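Local coordinates for protein ALDH21) (Physcomitrella patens subsp. patens, PDB 5MZ5) that catalyses the NADP(+)-dependent oxidation of succinic semialdehyde to succinate, as an aldehyde dehydrogenase with a Rossmann-type cofactor domain, at the interface of chains A and B and the interface of chains A and C. Residues are numbered along the deposited sequence; one frame, centred on the assembly and turned at random. Chains: chain A/B/C, ALDH21).

Contact 1: the interface of chains A and B. Residues chain A 162-164; chain B 96-98.
A:Asp162 holds CG between its own backbone N and carbonyl carbon (chi1 57°), which aims the carboxylate at the backbone N of B:Ala97. B:Tyr98 has the same kind of first torsion (chi1 72°), which sets its CB and the near end of its ring against the A:Ser164 backbone. The carboxylate oxygen OD2 of A:Asp162 accepts a hydrogen bond from B:Ala97 N at 2.9 Å. The N-H meets this oxygen from above the carboxylate plane. OD1 of A:Asp162 rests against the methyl CB of B:Ala97 at 3.6 Å. The backbone O of A:Asp162 lies in the plane of the B:Tyr98 ring, at its edge, 3.4 Å from CD1. Its bond from B:Tyr98 N is weak, at 3.1 Å. Next to it, B:Tyr98 CB packs on A:Ser164 N at 3.5 Å, and CG sits 3.6 Å from A:Ser164 C. B:Ala97 is the first residue of helix 97-113, and A:Asp162 caps this end from the other chain. The helix end would tend to stabilise the negative charge. An alanine in place of A:Asp162 would probably leave B:Ala97 N without this cap. The A residues lie in the loop between strand 156-160 and the 3-10 helix 165-167, and they dock on the start of the B helix.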
loop_
_atom_site.group_PDB
_atom_site.type_symbol
_atom_site.label_atom_id
_atom_site.label_comp_id
_atom_site.label_asym_id
_atom_site.label_seq_id
_atom_site.Cartn_x
_atom_site.Cartn_y
_atom_site.Cartn_z
ATOM N N ASP A 162 7.936 8.525 15.623
ATOM C CA ASP A 162 9.112 8.473 16.502
ATOM C C ASP A 162 10.312 7.935 15.710
ATOM O O ASP A 162 10.881 6.896 16.032
ATOM C CB ASP A 162 8.807 7.656 17.776
ATOM C CG ASP A 162 8.338 6.211 17.571
ATOM O OD1 ASP A 162 7.757 5.912 16.503
ATOM O OD2 ASP A 162 8.564 5.384 18.472
ATOM N N ILE A 163 10.689 8.679 14.674
ATOM C CA ILE A 163 11.771 8.347 13.730
ATOM C C ILE A 163 13.151 8.703 14.272
ATOM O O ILE A 163 14.149 8.247 13.728
ATOM C CB ILE A 163 11.524 8.967 12.316
ATOM C CG1 ILE A 163 11.451 10.525 12.385
ATOM C CG2 ILE A 163 10.286 8.328 11.651
ATOM C CD1 ILE A 163 11.588 11.300 11.015
ATOM N N SER A 164 13.198 9.536 15.314
ATOM C CA SER A 164 14.416 9.987 15.994
ATOM C C SER A 164 14.044 10.284 17.448
ATOM O O SER A 164 12.850 10.348 17.759
ATOM C CB SER A 164 15.039 11.193 15.286
ATOM O OG SER A 164 14.151 12.296 15.236
ATOM N N GLY B 96 10.853 2.650 21.439
ATOM C CA GLY B 96 10.502 3.552 20.354
ATOM C C GLY B 96 11.091 2.992 19.066
ATOM O O GLY B 96 12.083 2.244 19.115
ATOM N N ALA B 97 10.467 3.308 17.909
ATOM C CA ALA B 97 10.942 2.832 16.590
ATOM C C ALA B 97 12.410 3.256 16.338
ATOM O O ALA B 97 13.203 2.456 15.832
ATOM C CB ALA B 97 10.043 3.350 15.477
ATOM N N TYR B 98 12.774 4.492 16.766
ATOM C CA TYR B 98 14.123 5.049 16.644
ATOM C C TYR B 98 15.135 4.275 17.526
ATOM O O TYR B 98 16.326 4.249 17.203
ATOM C CB TYR B 98 14.121 6.567 16.972
ATOM C CG TYR B 98 13.915 6.865 18.444
ATOM C CD1 TYR B 98 12.633 6.961 18.981
ATOM C CD2 TYR B 98 15.001 6.967 19.315
ATOM C CE1 TYR B 98 12.435 7.141 20.346
ATOM C CE2 TYR B 98 14.812 7.151 20.687
ATOM C CZ TYR B 98 13.528 7.247 21.192
ATOM O OH TYR B 98 13.332 7.461 22.523
#

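Contact 2: the interface of chains A and B. Residues chain A 157-160; chain B 152, 154-156.
The ring of B:Tyr155 is the apolar centre, set against A:Ile159 and A:Pro160. Its CD1 edge meets A:Pro160 CD at 3.7 Å and the CG2 branch of A:Ile159 at 3.8 Å. The proline side chain crosses the tyrosine at about a right angle, while the isoleucine crosses it obliquely. OE2 of A:Glu157 stands over one face of the ring, offset toward the rim. Further out, A:Pro160 CG touches the backbone O of B:Val152 at 3.6 Å. The backbones then pair: A:His158 and B:Gly156 form an antiparallel bridge between the 156-160 strands of the two chains. A:His158 N donates to B:Gly156 O at 2.9 Å, and B:Gly156 N donates to A:His158 O at 2.8 Å. Both bonds are nearly straight at the hydrogen. The bridge joins the strands into one sheet across the subunit interface. B:Gly156 carries no side chain, and A:His158 CB packs on its CA at 3.6 Å. The imidazole of A:His158 has CG anti to the backbone N (chi1 -175°). This turns ND1 toward a water at the polar rim. The water lies in the imidazole plane, 2.8 Å from ND1 of A:His158, and it also bonds the backbone O of B:Ile154.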
loop_
_atom_site.group_PDB
_atom_site.type_symbol
_atom_site.label_atom_id
_atom_site.label_comp_id
_atom_site.label_asym_id
_atom_site.label_seq_id
_atom_site.Cartn_x
_atom_site.Cartn_y
_atom_site.Cartn_z
ATOM N N GLU A 157 -3.579 5.844 6.658
ATOM C CA GLU A 157 -2.422 5.162 7.230
ATOM C C GLU A 157 -2.309 5.427 8.711
ATOM O O GLU A 157 -2.648 6.502 9.187
ATOM C CB GLU A 157 -1.105 5.689 6.620
ATOM C CG GLU A 157 -0.941 5.739 5.111
ATOM C CD GLU A 157 0.459 6.237 4.787
ATOM O OE1 GLU A 157 0.646 7.473 4.672
ATOM O OE2 GLU A 157 1.387 5.394 4.776
ATOM N N HIS A 158 -1.752 4.468 9.414
ATOM C CA HIS A 158 -1.292 4.624 10.765
ATOM C C HIS A 158 0.240 4.717 10.611
ATOM O O HIS A 158 0.868 3.803 10.076
ATOM C CB HIS A 158 -1.692 3.491 11.699
ATOM C CG HIS A 158 -1.258 3.828 13.078
ATOM N ND1 HIS A 158 -0.011 3.449 13.550
ATOM C CD2 HIS A 158 -1.818 4.688 13.956
ATOM C CE1 HIS A 158 0.107 4.025 14.734
ATOM N NE2 HIS A 158 -0.961 4.777 15.019
ATOM N N ILE A 159 0.816 5.868 10.970
ATOM C CA ILE A 159 2.247 6.077 10.773
ATOM C C ILE A 159 3.003 6.263 12.088
ATOM O O ILE A 159 2.565 7.037 12.947
ATOM C CB ILE A 159 2.572 7.229 9.748
ATOM C CG1 ILE A 159 2.063 8.623 10.218
ATOM C CG2 ILE A 159 2.064 6.891 8.331
ATOM C CD1 ILE A 159 2.613 9.867 9.379
ATOM N N PRO A 160 4.159 5.575 12.260
ATOM C CA PRO A 160 4.996 5.878 13.442
ATOM C C PRO A 160 5.696 7.222 13.149
ATOM O O PRO A 160 6.080 7.486 12.001
ATOM C CB PRO A 160 5.984 4.715 13.486
ATOM C CG PRO A 160 6.109 4.269 12.048
ATOM C CD PRO A 160 4.834 4.638 11.327
ATOM N N VAL B 152 11.604 1.809 11.271
ATOM C CA VAL B 152 10.905 3.094 11.384
ATOM C C VAL B 152 9.776 3.225 10.334
ATOM O O VAL B 152 9.213 4.299 10.156
ATOM C CB VAL B 152 11.887 4.320 11.392
ATOM C CG1 VAL B 152 12.709 4.356 12.677
ATOM C CG2 VAL B 152 12.818 4.336 10.176
ATOM N N ILE B 154 7.036 0.690 10.029
ATOM C CA ILE B 154 5.968 -0.279 10.261
ATOM C C ILE B 154 4.674 0.504 10.253
ATOM O O ILE B 154 4.321 1.151 11.232
ATOM C CB ILE B 154 6.176 -1.208 11.504
ATOM C CG1 ILE B 154 7.569 -1.896 11.438
ATOM C CG2 ILE B 154 5.016 -2.245 11.621
ATOM C CD1 ILE B 154 8.047 -2.518 12.738
ATOM N N TYR B 155 4.012 0.501 9.092
ATOM C CA TYR B 155 2.776 1.227 8.872
ATOM C C TYR B 155 1.563 0.392 9.206
ATOM O O TYR B 155 1.590 -0.826 9.110
ATOM C CB TYR B 155 2.687 1.730 7.416
ATOM C CG TYR B 155 3.812 2.656 7.008
ATOM C CD1 TYR B 155 4.112 3.790 7.755
ATOM C CD2 TYR B 155 4.572 2.407 5.863
ATOM C CE1 TYR B 155 5.143 4.654 7.381
ATOM C CE2 TYR B 155 5.599 3.270 5.473
ATOM C CZ TYR B 155 5.879 4.395 6.235
ATOM O OH TYR B 155 6.904 5.239 5.883
ATOM N N GLY B 156 0.514 1.071 9.624
ATOM C CA GLY B 156 -0.790 0.484 9.872
ATOM C C GLY B 156 -1.773 1.082 8.883
ATOM O O GLY B 156 -1.393 1.895 8.028
HETATM O O HOH W 1 1.905 1.486 12.850
#

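Contact 3: the interface of chains A and C. Residues chain A 138-139, 142, 146, 476-477; chain C 163-164, 166-167.
Residues A:Arg139, A:Asp142 and A:Val146, spaced along one side of helix 130-151, face the extended backbone at C:Ser164 just before the 3-10 helix 165-167. The hydroxyl OG of C:Ser164 donates to the carboxylate OD2 of A:Asp142 at 2.9 Å. OG lies between its backbone N and carbonyl carbon (chi1 61°), which turns it to the helix. It meets OD2 from above the carboxylate plane. On one flank, the terminal CD1 of C:Ile163 touches CG2 of A:Val146 at 3.9 Å, and the two side chains cross at about a right angle. On the other flank, C:Arg166 reaches over A:Arg139, but it is poorly ordered. As modelled, A:Arg139 CD lies over one face of the C:Arg166 guanidinium, 3.5 Å from CZ. The two guanidinium planes are 16° apart. The like charges are probably eased by A:Asp142 and A:Asp477 nearby. A:Arg139 is a succinate-binding residue of the protein, so this subunit contact lies beside the substrate site and may help to place that side chain. A:Asp477 fixes the rotation of the A:Arg139 guanidinium with a side-on grip. A:Arg139 NH2 donates to OD1 of A:Asp477 at 3.1 Å, tilted from the guanidinium plane. A:Arg139 NE lies 3.0 Å from A:Asp477 OD2 in a salt bridge, in the guanidinium plane and on the syn lone pair of OD2.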
loop_
_atom_site.group_PDB
_atom_site.type_symbol
_atom_site.label_atom_id
_atom_site.label_comp_id
_atom_site.label_asym_id
_atom_site.label_seq_id
_atom_site.Cartn_x
_atom_site.Cartn_y
_atom_site.Cartn_z
ATOM N N THR A 138 -21.086 0.576 -21.979
ATOM C CA THR A 138 -20.467 -0.526 -21.228
ATOM C C THR A 138 -19.296 -0.002 -20.400
ATOM O O THR A 138 -19.140 -0.389 -19.248
ATOM C CB THR A 138 -19.983 -1.639 -22.204
ATOM O OG1 THR A 138 -21.084 -2.090 -22.993
ATOM C CG2 THR A 138 -19.336 -2.828 -21.485
ATOM N N ARG A 139 -18.454 0.841 -21.000
ATOM C CA ARG A 139 -17.301 1.395 -20.309
ATOM C C ARG A 139 -17.738 2.356 -19.197
ATOM O O ARG A 139 -17.076 2.402 -18.162
ATOM C CB ARG A 139 -16.359 2.075 -21.305
ATOM C CG ARG A 139 -15.522 1.078 -22.112
ATOM C CD ARG A 139 -14.527 1.804 -23.011
ATOM N NE ARG A 139 -13.585 2.581 -22.212
ATOM C CZ ARG A 139 -12.872 3.605 -22.660
ATOM N NH1 ARG A 139 -12.956 3.974 -23.931
ATOM N NH2 ARG A 139 -12.077 4.276 -21.837
ATOM N N ASP A 142 -18.762 0.236 -16.357
ATOM C CA ASP A 142 -17.544 -0.206 -15.671
ATOM C C ASP A 142 -16.952 0.897 -14.785
ATOM O O ASP A 142 -16.467 0.596 -13.704
ATOM C CB ASP A 142 -16.457 -0.676 -16.666
ATOM C CG ASP A 142 -16.722 -1.962 -17.436
ATOM O OD1 ASP A 142 -17.668 -2.700 -17.062
ATOM O OD2 ASP A 142 -15.978 -2.231 -18.414
ATOM N N VAL A 146 -16.484 0.573 -10.880
ATOM C CA VAL A 146 -15.173 0.727 -10.233
ATOM C C VAL A 146 -15.317 1.765 -9.093
ATOM O O VAL A 146 -14.808 1.526 -7.996
ATOM C CB VAL A 146 -14.025 1.108 -11.225
ATOM C CG1 VAL A 146 -12.733 1.443 -10.482
ATOM C CG2 VAL A 146 -13.773 -0.007 -12.241
ATOM N N VAL A 476 -8.120 1.154 -20.267
ATOM C CA VAL A 476 -8.902 0.408 -19.288
ATOM C C VAL A 476 -9.372 1.487 -18.303
ATOM O O VAL A 476 -8.572 2.310 -17.858
ATOM C CB VAL A 476 -8.134 -0.754 -18.602
ATOM C CG1 VAL A 476 -9.045 -1.509 -17.626
ATOM C CG2 VAL A 476 -7.573 -1.714 -19.647
ATOM N N ASP A 477 -10.667 1.480 -17.955
ATOM C CA ASP A 477 -11.273 2.521 -17.121
ATOM C C ASP A 477 -10.743 2.568 -15.664
ATOM O O ASP A 477 -11.014 3.547 -14.957
ATOM C CB ASP A 477 -12.795 2.432 -17.194
ATOM C CG ASP A 477 -13.292 2.709 -18.610
ATOM O OD1 ASP A 477 -13.272 3.882 -19.029
ATOM O OD2 ASP A 477 -13.609 1.744 -19.324
ATOM N N ILE C 163 -10.597 -6.298 -15.674
ATOM C CA ILE C 163 -11.689 -5.955 -14.738
ATOM C C ILE C 163 -13.081 -6.293 -15.302
ATOM O O ILE C 163 -14.055 -6.299 -14.558
ATOM C CB ILE C 163 -11.594 -4.470 -14.262
ATOM C CG1 ILE C 163 -11.732 -3.474 -15.453
ATOM C CG2 ILE C 163 -10.310 -4.250 -13.457
ATOM C CD1 ILE C 163 -12.125 -1.992 -15.104
ATOM N N SER C 164 -13.162 -6.520 -16.620
ATOM C CA SER C 164 -14.383 -6.856 -17.355
ATOM C C SER C 164 -13.964 -7.677 -18.572
ATOM O O SER C 164 -12.771 -7.723 -18.875
ATOM C CB SER C 164 -15.188 -5.607 -17.730
ATOM O OG SER C 164 -14.455 -4.727 -18.564
ATOM N N ARG C 166 -14.339 -7.355 -21.834
ATOM C CA ARG C 166 -13.725 -6.582 -22.924
ATOM C C ARG C 166 -12.225 -6.331 -22.678
ATOM O O ARG C 166 -11.468 -6.128 -23.629
ATOM C CB ARG C 166 -14.493 -5.259 -23.210
ATOM C CG ARG C 166 -14.780 -4.395 -21.973
ATOM C CD ARG C 166 -15.079 -2.936 -22.294
ATOM N NE ARG C 166 -13.896 -2.139 -21.974
ATOM C CZ ARG C 166 -13.161 -1.461 -22.851
ATOM N NH1 ARG C 166 -13.519 -1.405 -24.130
ATOM N NH2 ARG C 166 -12.082 -0.804 -22.449
ATOM N N ASN C 167 -11.794 -6.401 -21.395
ATOM C CA ASN C 167 -10.414 -6.186 -20.967
ATOM C C ASN C 167 -9.632 -7.473 -20.709
ATOM O O ASN C 167 -8.579 -7.423 -20.094
ATOM C CB ASN C 167 -10.386 -5.267 -19.757
ATOM C CG ASN C 167 -10.994 -3.920 -20.029
ATOM O OD1 ASN C 167 -10.607 -3.210 -20.961
ATOM N ND2 ASN C 167 -11.975 -3.554 -19.232
#

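Contact 4: the interface of chains A and C. Residues chain A 161, 163, 166-167, 170, 508, 510; chain C 142, 474-478.
C:Val476 is the packed core of this patch, held between A:Leu161, A:Ile163, A:Asn167 and A:Leu170. Its CG1, anti to the backbone N (chi1 -179°), points at the backbone O of A:Leu161, 3.4 Å away. Its CG2 meets A:Leu170 CD1 at 3.7 Å, the two side chains sliding past each other in opposite directions. The amide of A:Asn167 lies across both methyls, with OD1 3.7 Å from C:Val476 CG2. C:Leu474 extends the apolar part. Its CD2 touches A:Val508 CG1 at 3.8 Å and comes tip to tip with A:Leu170. At the far end, A:Ile163 CD1 abuts the hydroxyl OG of C:Ser478 at 3.7 Å. The other side is looser and bridged by water. One water bonds A:Asn167 ND2 at 3.0 Å and C:Asp477 OD2 at 2.7 Å, and also reaches C:Asp142 OD2. A:Arg166 NH2 joins it, but this arginine is poorly ordered, and its salt bridge to C:Asp477 OD2 is long at 3.8 Å. An alanine in place of A:Asn167 would probably open a gap beside C:Val476 and cost the water a partner. The site seats the C:474-478 loop, which includes the succinate-binding C:Arg475, against the neighbouring subunit.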
loop_
_atom_site.group_PDB
_atom_site.type_symbol
_atom_site.label_atom_id
_atom_site.label_comp_id
_atom_site.label_asym_id
_atom_site.label_seq_id
_atom_site.Cartn_x
_atom_site.Cartn_y
_atom_site.Cartn_z
ATOM N N LEU A 161 5.747 8.119 14.129
ATOM C CA LEU A 161 6.399 9.407 13.912
ATOM C C LEU A 161 7.646 9.556 14.795
ATOM O O LEU A 161 8.369 10.542 14.681
ATOM C CB LEU A 161 5.414 10.579 14.078
ATOM C CG LEU A 161 4.372 10.777 12.956
ATOM C CD1 LEU A 161 3.363 11.838 13.357
ATOM C CD2 LEU A 161 5.038 11.123 11.610
ATOM N N ILE A 163 10.689 8.679 14.674
ATOM C CA ILE A 163 11.771 8.347 13.730
ATOM C C ILE A 163 13.151 8.703 14.272
ATOM O O ILE A 163 14.149 8.247 13.728
ATOM C CB ILE A 163 11.524 8.967 12.316
ATOM C CG1 ILE A 163 11.451 10.525 12.385
ATOM C CG2 ILE A 163 10.286 8.328 11.651
ATOM C CD1 ILE A 163 11.588 11.300 11.015
ATOM N N ARG A 166 14.234 12.961 19.364
ATOM C CA ARG A 166 13.491 14.206 19.577
ATOM C C ARG A 166 11.966 14.020 19.324
ATOM O O ARG A 166 11.143 14.752 19.889
ATOM C CB ARG A 166 14.097 15.370 18.750
ATOM C CG ARG A 166 14.238 15.092 17.236
ATOM C CD ARG A 166 14.376 16.333 16.335
ATOM N NE ARG A 166 13.399 17.391 16.639
ATOM C CZ ARG A 166 12.290 17.663 15.946
ATOM N NH1 ARG A 166 11.479 18.638 16.339
ATOM N NH2 ARG A 166 12.024 17.017 14.815
ATOM N N ASN A 167 11.609 12.991 18.526
ATOM C CA ASN A 167 10.235 12.642 18.160
ATOM C C ASN A 167 9.633 11.495 18.972
ATOM O O ASN A 167 8.596 10.955 18.578
ATOM C CB ASN A 167 10.149 12.351 16.678
ATOM C CG ASN A 167 10.567 13.517 15.829
ATOM O OD1 ASN A 167 10.047 14.622 15.953
ATOM N ND2 ASN A 167 11.538 13.297 14.960
ATOM N N LEU A 170 5.568 9.951 19.574
ATOM C CA LEU A 170 4.694 10.453 18.518
ATOM C C LEU A 170 4.286 9.371 17.530
ATOM O O LEU A 170 5.085 8.517 17.150
ATOM C CB LEU A 170 5.298 11.675 17.784
ATOM C CG LEU A 170 5.744 12.869 18.661
ATOM C CD1 LEU A 170 6.547 13.905 17.850
ATOM C CD2 LEU A 170 4.553 13.557 19.323
ATOM N N VAL A 508 -1.477 14.174 14.526
ATOM C CA VAL A 508 -0.195 13.921 15.181
ATOM C C VAL A 508 -0.521 13.773 16.659
ATOM O O VAL A 508 -1.048 14.686 17.269
ATOM C CB VAL A 508 0.884 15.014 14.893
ATOM C CG1 VAL A 508 2.183 14.727 15.654
ATOM C CG2 VAL A 508 1.145 15.160 13.390
ATOM N N ARG A 510 0.633 12.887 20.505
ATOM C CA ARG A 510 1.686 12.911 21.513
ATOM C C ARG A 510 1.290 12.111 22.761
ATOM O O ARG A 510 0.371 12.497 23.488
ATOM C CB ARG A 510 2.077 14.364 21.825
ATOM C CG ARG A 510 2.577 14.665 23.247
ATOM C CD ARG A 510 4.053 14.914 23.368
ATOM N NE ARG A 510 4.583 15.884 22.403
ATOM C CZ ARG A 510 5.828 15.836 21.941
ATOM N NH1 ARG A 510 6.670 14.919 22.388
ATOM N NH2 ARG A 510 6.239 16.703 21.032
ATOM N N ASP C 142 17.958 14.727 9.777
ATOM C CA ASP C 142 16.848 13.768 9.739
ATOM C C ASP C 142 16.155 13.767 8.381
ATOM O O ASP C 142 15.788 12.705 7.904
ATOM C CB ASP C 142 15.806 14.071 10.841
ATOM C CG ASP C 142 16.224 13.848 12.289
ATOM O OD1 ASP C 142 17.331 13.266 12.522
ATOM O OD2 ASP C 142 15.438 14.235 13.199
ATOM N N LEU C 474 4.175 21.852 16.220
ATOM C CA LEU C 474 4.861 20.585 16.050
ATOM C C LEU C 474 4.893 20.095 14.603
ATOM O O LEU C 474 3.866 20.035 13.931
ATOM C CB LEU C 474 4.259 19.521 16.995
ATOM C CG LEU C 474 4.899 18.129 17.003
ATOM C CD1 LEU C 474 6.361 18.181 17.473
ATOM C CD2 LEU C 474 4.066 17.154 17.836
ATOM N N ARG C 475 6.094 19.711 14.148
ATOM C CA ARG C 475 6.297 19.098 12.843
ATOM C C ARG C 475 7.375 18.033 12.905
ATOM O O ARG C 475 8.506 18.318 13.301
ATOM C CB ARG C 475 6.636 20.122 11.740
ATOM C CG ARG C 475 6.761 19.461 10.349
ATOM C CD ARG C 475 7.396 20.365 9.327
ATOM N NE ARG C 475 7.494 19.696 8.034
ATOM C CZ ARG C 475 7.959 20.265 6.929
ATOM N NH1 ARG C 475 8.404 21.513 6.955
ATOM N NH2 ARG C 475 7.965 19.596 5.782
ATOM N N VAL C 476 7.032 16.811 12.456
ATOM C CA VAL C 476 7.970 15.694 12.313
ATOM C C VAL C 476 8.331 15.742 10.825
ATOM O O VAL C 476 7.437 15.846 9.985
ATOM C CB VAL C 476 7.386 14.326 12.739
ATOM C CG1 VAL C 476 8.427 13.208 12.589
ATOM C CG2 VAL C 476 6.854 14.381 14.156
ATOM N N ASP C 477 9.632 15.667 10.500
ATOM C CA ASP C 477 10.127 15.821 9.130
ATOM C C ASP C 477 9.663 14.719 8.155
ATOM O O ASP C 477 9.840 14.880 6.944
ATOM C CB ASP C 477 11.656 16.007 9.130
ATOM C CG ASP C 477 12.039 17.296 9.852
ATOM O OD1 ASP C 477 11.828 18.394 9.274
ATOM O OD2 ASP C 477 12.457 17.215 11.016
ATOM N N SER C 478 8.960 13.689 8.653
ATOM C CA SER C 478 8.413 12.619 7.811
ATOM C C SER C 478 6.875 12.726 7.621
ATOM O O SER C 478 6.316 12.003 6.797
ATOM C CB SER C 478 8.792 11.244 8.370
ATOM O OG SER C 478 8.210 11.067 9.649
HETATM O O HOH W 2 12.381 15.199 12.791
#

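Contacts 1, 2 and 4 lie close together around strand 156-160 and the loop after it, with C-alpha centres about 9 to 12 Å apart; contact 4 also draws on strands 170-178 and 502-510. Strand 156-160 serves contact 2, and the loop serves contacts 1 and 4, which share A:Ile163. This short segment therefore touches chains B and C together. The C-alpha centre of contact 3 is about 42 Å from that of contact 4, but both belong to one two-fold interface. They overlap with the chains exchanged, through positions such as Asp142 and Ile163. Contact 3 is also nearer A:Glu285, its centre about 17 Å away. The layout suits a four-subunit assembly and may couple subunit packing to the substrate site.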